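Local coordinates for sensor protein (Thermotoga maritima, PDB 3A0S), which is the histidine kinase ThkA, represented by its PAS domain, and probably passes phosphate from ATP to a protein histidine in two-component signalling, at residues G47-A50 with E51-E55. Numbering follows the deposited sequence. Where two conformers were deposited one is given.
Sequences GSVA and ESVFE
Val49 and Val53, one helical turn apart, supply the apolar side-chain contact: CG1 of Val49 lies 4.2 Å from CG2 of Val53, and the two branched ends approach at a slant. The distance marks loose van der Waals contact. In Val53 the touching methyl stands beside its own backbone N (chi1 165° sets CG1 anti to that nitrogen), which brings CG2 to 3.2 Å from the carbonyl O of Val49.

Backbone hydrogen bonds carry most of the contact, four in succession, each from residue i+4 to the carbonyl of residue i. Val53 N to Val49 O is 2.9 Å long. Phe54 N bonds Ala50 O, also at 2.9 Å. The bonds from Ser52 N to Ser48 O and from Glu51 N to Gly47 O measure 3.1 Å; the latter is more bent, with an N-H...O angle of 152°.

The CG methylene of Glu51 lies against the carbonyl oxygen of Gly47. Turned beside its own backbone N (chi1 -67°), CG comes to 3.3 Å from Gly47 O, and the extended chain carries the carboxylate onward to a weak, long ion pair with Lys38.

Val49, Ala50 and Val53 touch Phe76 of strand 70-80, whereas Phe54 meets Leu87 and Val90 of strand 87-95. The regular i to i+4 ladder is that of an alpha-helix, here helix 44-56, partly buried against the five-stranded antiparallel sheet, order 2-1-5-4-3, of the PAS fold.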
ATOM      1  N   GLY A  47       5.824   2.764   2.830  1.00 22.38           N
ATOM      2  CA  GLY A  47       5.995   1.511   3.576  1.00 22.74           C
ATOM      3  C   GLY A  47       6.061   1.791   5.064  1.00 23.03           C
ATOM      4  O   GLY A  47       5.472   1.071   5.859  1.00 23.80           O
ATOM      5  N   SER A  48       6.773   2.851   5.443  1.00 23.47           N
ATOM      6  CA  SER A  48       6.867   3.246   6.849  1.00 24.76           C
ATOM      7  C   SER A  48       5.527   3.702   7.437  1.00 24.38           C
ATOM      8  O   SER A  48       5.183   3.285   8.548  1.00 25.54           O
ATOM      9  CB  SER A  48       7.928   4.348   7.010  0.50 24.88           C
ATOM     10  OG  SER A  48       8.240   4.579   8.369  0.50 25.25           O
ATOM     11  N   VAL A  49       4.744   4.492   6.687  1.00 23.55           N
ATOM     12  CA  VAL A  49       3.417   4.895   7.147  1.00 23.10           C
ATOM     13  C   VAL A  49       2.513   3.653   7.332  1.00 22.90           C
ATOM     14  O   VAL A  49       1.766   3.551   8.306  1.00 23.98           O
ATOM     15  CB  VAL A  49       2.738   5.910   6.191  1.00 23.53           C
ATOM     16  CG1 VAL A  49       1.301   6.203   6.623  1.00 22.77           C
ATOM     17  CG2 VAL A  49       3.547   7.217   6.150  1.00 23.39           C
ATOM     18  N   ALA A  50       2.603   2.689   6.410  1.00 23.03           N
ATOM     19  CA  ALA A  50       1.776   1.476   6.524  1.00 23.28           C
ATOM     20  C   ALA A  50       2.126   0.719   7.807  1.00 23.90           C
ATOM     21  O   ALA A  50       1.247   0.172   8.468  1.00 23.22           O
ATOM     22  CB  ALA A  50       1.984   0.578   5.279  1.00 23.17           C
ATOM     23  N   GLU A  51       3.415   0.679   8.155  1.00 24.97           N
ATOM     24  CA  GLU A  51       3.861   0.025   9.407  1.00 26.59           C
ATOM     25  C   GLU A  51       3.231   0.695  10.608  1.00 25.51           C
ATOM     26  O   GLU A  51       2.762   0.036  11.530  1.00 25.63           O
ATOM     27  CB  GLU A  51       5.392   0.094   9.569  1.00 27.37           C
ATOM     28  CG  GLU A  51       6.180  -0.702   8.552  1.00 30.91           C
ATOM     29  CD  GLU A  51       7.702  -0.741   8.813  1.00 31.77           C
ATOM     30  OE1 GLU A  51       8.255   0.194   9.399  1.00 36.64           O
ATOM     31  OE2 GLU A  51       8.342  -1.736   8.399  1.00 39.79           O
ATOM     32  N   SER A  52       3.264   2.020  10.616  1.00 25.49           N
ATOM     33  CA  SER A  52       2.661   2.779  11.699  1.00 25.67           C
ATOM     34  C   SER A  52       1.147   2.564  11.820  1.00 25.33           C
ATOM     35  O   SER A  52       0.614   2.389  12.925  1.00 25.88           O
ATOM     36  CB  SER A  52       2.989   4.266  11.536  1.00 26.40           C
ATOM     37  OG  SER A  52       2.521   4.998  12.642  1.00 30.67           O
ATOM     38  N   VAL A  53       0.455   2.553  10.680  1.00 24.61           N
ATOM     39  CA  VAL A  53      -0.977   2.271  10.625  1.00 24.64           C
ATOM     40  C   VAL A  53      -1.301   0.879  11.180  1.00 24.91           C
ATOM     41  O   VAL A  53      -2.250   0.699  11.939  1.00 24.96           O
ATOM     42  CB  VAL A  53      -1.469   2.387   9.151  1.00 24.89           C
ATOM     43  CG1 VAL A  53      -2.844   1.753   8.975  1.00 25.81           C
ATOM     44  CG2 VAL A  53      -1.436   3.854   8.707  1.00 24.83           C
ATOM     45  N   PHE A  54      -0.515  -0.119  10.780  1.00 24.36           N
ATOM     46  CA  PHE A  54      -0.714  -1.468  11.275  1.00 24.81           C
ATOM     47  C   PHE A  54      -0.557  -1.522  12.801  1.00 25.58           C
ATOM     48  O   PHE A  54      -1.456  -2.006  13.500  1.00 25.41           O
ATOM     49  CB  PHE A  54       0.262  -2.413  10.585  1.00 23.92           C
ATOM     50  CG  PHE A  54       0.061  -3.861  10.933  1.00 23.32           C
ATOM     51  CD1 PHE A  54      -0.880  -4.640  10.262  1.00 24.90           C
ATOM     52  CD2 PHE A  54       0.811  -4.450  11.945  1.00 25.70           C
ATOM     53  CE1 PHE A  54      -1.036  -5.998  10.595  1.00 25.18           C
ATOM     54  CE2 PHE A  54       0.634  -5.800  12.290  1.00 25.42           C
ATOM     55  CZ  PHE A  54      -0.298  -6.565  11.622  1.00 25.25           C
ATOM     56  N   GLU A  55       0.556  -0.990  13.311  1.00 25.89           N
ATOM     57  CA  GLU A  55       0.811  -0.976  14.766  1.00 27.63           C
ATOM     58  C   GLU A  55      -0.260  -0.243  15.572  1.00 27.81           C
ATOM     59  O   GLU A  55      -0.560  -0.618  16.716  1.00 27.18           O
ATOM     60  CB  GLU A  55       2.154  -0.321  15.047  1.00 28.15           C
ATOM     61  CG  GLU A  55       3.360  -1.153  14.664  1.00 33.94           C
ATOM     62  CD  GLU A  55       4.656  -0.532  15.168  1.00 40.66           C
ATOM     63  OE1 GLU A  55       4.649   0.045  16.280  1.00 44.08           O
ATOM     64  OE2 GLU A  55       5.683  -0.606  14.454  1.00 44.21           O
TER